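Local structure of redox-sensing transcriptional repressor Rex (Thermoanaerobacter ethanolicus, 3WG9) at residues R165-G170 / K183-V188. The protein probably represses transcription in response to the cellular NADH/NAD(+) redox state, binding DNA as a homodimer. Sequence-based numbering, arbitrary orientation.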
ATOM      1  N   ARG B 165      18.603 -15.141  -3.837  1.00 32.97           N
ATOM      2  CA  ARG B 165      19.112 -15.299  -5.185  1.00 35.87           C
ATOM      3  C   ARG B 165      19.196 -13.938  -5.850  1.00 33.43           C
ATOM      4  O   ARG B 165      20.163 -13.664  -6.585  1.00 30.95           O
ATOM      5  CB  ARG B 165      18.167 -16.154  -6.059  1.00 35.57           C
ATOM      6  CG  ARG B 165      17.999 -17.593  -5.571  1.00 42.68           C
ATOM      7  CD  ARG B 165      17.120 -18.246  -6.583  1.00 46.05           C
ATOM      8  NE  ARG B 165      17.872 -18.534  -7.795  1.00 42.62           N
ATOM      9  CZ  ARG B 165      17.467 -19.447  -8.642  1.00 55.35           C
ATOM     10  NH1 ARG B 165      16.314 -20.068  -8.368  1.00 56.00           N
ATOM     11  NH2 ARG B 165      18.201 -19.752  -9.706  1.00 55.82           N
ATOM     12  N   LEU B 166      18.135 -13.125  -5.706  1.00 28.82           N
ATOM     13  CA  LEU B 166      18.198 -11.786  -6.391  1.00 28.86           C
ATOM     14  C   LEU B 166      19.319 -10.951  -5.834  1.00 27.57           C
ATOM     15  O   LEU B 166      20.030 -10.244  -6.556  1.00 28.37           O
ATOM     16  CB  LEU B 166      16.888 -10.969  -6.247  1.00 28.12           C
ATOM     17  CG  LEU B 166      15.604 -11.678  -6.638  1.00 32.28           C
ATOM     18  CD1 LEU B 166      14.398 -10.742  -6.450  1.00 35.71           C
ATOM     19  CD2 LEU B 166      15.614 -12.206  -8.033  1.00 33.77           C
ATOM     20  N   VAL B 167      19.472 -10.990  -4.517  1.00 28.51           N
ATOM     21  CA  VAL B 167      20.572 -10.283  -3.851  1.00 27.89           C
ATOM     22  C   VAL B 167      21.968 -10.744  -4.328  1.00 30.00           C
ATOM     23  O   VAL B 167      22.820  -9.921  -4.705  1.00 31.36           O
ATOM     24  CB  VAL B 167      20.427 -10.433  -2.302  1.00 30.92           C
ATOM     25  CG1 VAL B 167      21.686 -10.020  -1.574  1.00 31.45           C
ATOM     26  CG2 VAL B 167      19.183  -9.612  -1.787  1.00 28.77           C
ATOM     27  N   ARG B 168      22.213 -12.042  -4.385  1.00 32.27           N
ATOM     28  CA  ARG B 168      23.571 -12.447  -4.792  1.00 34.93           C
ATOM     29  C   ARG B 168      23.806 -12.148  -6.278  1.00 34.55           C
ATOM     30  O   ARG B 168      24.957 -12.002  -6.690  1.00 31.00           O
ATOM     31  CB  ARG B 168      23.828 -13.921  -4.498  1.00 39.35           C
ATOM     32  CG  ARG B 168      23.100 -14.867  -5.389  1.00 42.59           C
ATOM     33  CD  ARG B 168      23.406 -16.315  -4.974  1.00 49.80           C
ATOM     34  NE  ARG B 168      22.642 -17.212  -5.822  1.00 48.46           N
ATOM     35  CZ  ARG B 168      22.319 -18.459  -5.476  1.00 56.48           C
ATOM     36  NH1 ARG B 168      22.734 -18.954  -4.321  1.00 54.58           N
ATOM     37  NH2 ARG B 168      21.653 -19.236  -6.309  1.00 50.88           N
ATOM     38  N   ALA B 169      22.726 -11.981  -7.073  1.00 32.30           N
ATOM     39  CA  ALA B 169      22.922 -11.600  -8.464  1.00 29.67           C
ATOM     40  C   ALA B 169      23.137 -10.111  -8.650  1.00 30.39           C
ATOM     41  O   ALA B 169      23.352  -9.662  -9.785  1.00 28.32           O
ATOM     42  CB  ALA B 169      21.790 -12.105  -9.370  1.00 32.14           C
ATOM     43  N   GLY B 170      23.109  -9.352  -7.545  1.00 27.94           N
ATOM     44  CA  GLY B 170      23.365  -7.927  -7.615  1.00 29.12           C
ATOM     45  C   GLY B 170      22.163  -7.000  -7.639  1.00 28.89           C
ATOM     46  O   GLY B 170      22.271  -5.855  -8.037  1.00 28.59           O
ATOM     47  N   LYS B 183      14.619 -10.880   4.809  1.00 45.44           N
ATOM     48  CA  LYS B 183      15.933 -10.464   5.269  1.00 45.98           C
ATOM     49  C   LYS B 183      16.809 -10.158   4.033  1.00 43.57           C
ATOM     50  O   LYS B 183      16.962 -11.049   3.183  1.00 42.95           O
ATOM     51  CB  LYS B 183      16.613 -11.604   6.027  1.00 48.00           C
ATOM     52  CG  LYS B 183      15.927 -12.024   7.326  1.00 55.55           C
ATOM     53  CD  LYS B 183      15.278 -10.857   8.045  1.00 61.63           C
ATOM     54  CE  LYS B 183      14.272 -11.370   9.083  1.00 69.24           C
ATOM     55  NZ  LYS B 183      14.905 -12.423   9.934  1.00 70.14           N
ATOM     56  N   VAL B 184      17.380  -8.951   3.968  1.00 39.80           N
ATOM     57  CA  VAL B 184      18.347  -8.583   2.909  1.00 36.99           C
ATOM     58  C   VAL B 184      19.464  -7.800   3.591  1.00 37.89           C
ATOM     59  O   VAL B 184      19.272  -7.245   4.681  1.00 36.95           O
ATOM     60  CB  VAL B 184      17.703  -7.658   1.801  1.00 36.56           C
ATOM     61  CG1 VAL B 184      16.508  -8.384   1.064  1.00 39.10           C
ATOM     62  CG2 VAL B 184      17.211  -6.416   2.408  1.00 33.77           C
ATOM     63  N   PRO B 185      20.618  -7.693   2.922  1.00 37.35           N
ATOM     64  CA  PRO B 185      21.734  -6.928   3.456  1.00 37.89           C
ATOM     65  C   PRO B 185      21.313  -5.474   3.540  1.00 39.09           C
ATOM     66  O   PRO B 185      20.446  -5.009   2.780  1.00 36.46           O
ATOM     67  CB  PRO B 185      22.843  -7.120   2.395  1.00 38.70           C
ATOM     68  CG  PRO B 185      22.526  -8.428   1.749  1.00 38.93           C
ATOM     69  CD  PRO B 185      21.005  -8.595   1.812  1.00 37.57           C
ATOM     70  N   ASP B 186      21.977  -4.736   4.409  1.00 40.96           N
ATOM     71  CA  ASP B 186      21.601  -3.374   4.723  1.00 42.91           C
ATOM     72  C   ASP B 186      21.720  -2.458   3.511  1.00 41.65           C
ATOM     73  O   ASP B 186      21.100  -1.389   3.470  1.00 42.08           O
ATOM     74  CB  ASP B 186      22.500  -2.816   5.827  1.00 45.54           C
ATOM     75  CG  ASP B 186      22.099  -3.293   7.212  1.00 54.37           C
ATOM     76  OD1 ASP B 186      21.072  -3.978   7.365  1.00 57.66           O
ATOM     77  OD2 ASP B 186      22.830  -2.980   8.175  1.00 61.80           O
ATOM     78  N   ASP B 187      22.505  -2.856   2.518  1.00 38.38           N
ATOM     79  CA  ASP B 187      22.709  -1.954   1.384  1.00 36.13           C
ATOM     80  C   ASP B 187      21.623  -2.128   0.309  1.00 34.60           C
ATOM     81  O   ASP B 187      21.571  -1.340  -0.635  1.00 33.29           O
ATOM     82  CB  ASP B 187      24.096  -2.193   0.731  1.00 35.18           C
ATOM     83  CG  ASP B 187      24.248  -3.613   0.238  1.00 36.35           C
ATOM     84  OD1 ASP B 187      24.369  -4.481   1.116  1.00 37.35           O
ATOM     85  OD2 ASP B 187      24.203  -3.914  -1.016  1.00 36.69           O
ATOM     86  N   VAL B 188      20.829  -3.190   0.416  1.00 31.36           N
ATOM     87  CA  VAL B 188      19.771  -3.493  -0.537  1.00 30.46           C
ATOM     88  C   VAL B 188      18.505  -2.806  -0.025  1.00 29.72           C
ATOM     89  O   VAL B 188      18.166  -2.911   1.154  1.00 30.37           O
ATOM     90  CB  VAL B 188      19.520  -5.028  -0.622  1.00 29.58           C
ATOM     91  CG1 VAL B 188      18.300  -5.378  -1.553  1.00 27.95           C
ATOM     92  CG2 VAL B 188      20.824  -5.732  -1.164  1.00 33.77           C
TER
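Val167, in the last turn of helix 159-168, meets Val184, Pro185 and Val188 of the loop at 183-188. The CA atoms of Val167 and Val184 lie 7.3 Å apart. In this Rossmann-fold domain the contact joins the helix between parallel strands 149-152 and 173-176 to the loop before strand 189-192, an edge strand within this chain. Gly170, with positive phi (99°), ends the helix in a Schellman motif; its N is hydrogen-bonded to Val167 O. The loop makes a type I beta turn from Pro185 to Val188, closed by Val188 N to Pro185 O at 3.0 Å.

The contact is small and wholly apolar. Val167 spreads its two methyls over the loop. CG1, anti to the backbone N (chi1 166°), rests against CD and CG of the Pro185 ring, 3.7 Å from Pro185 CD. CG2 lies anti to the carbonyl carbon and touches Val184 CG1 at 4.1 Å. An alanine in place of Val167 would remove both methyls and would probably open a gap beside the Pro185 ring, Val184 CG1 and Val188 CG2. On another side of the helix, Leu166 packs on Val138 and Ile142 of helix 138-144, while Arg165 and Arg168 form salt bridges to Glu139. Gln160 NE2, nearer the helix start, also hydrogen-bonds Lys183 O. Deeper in the contact, Val167 CG2 stands 4.3 Å from CG2 of the buried Val188.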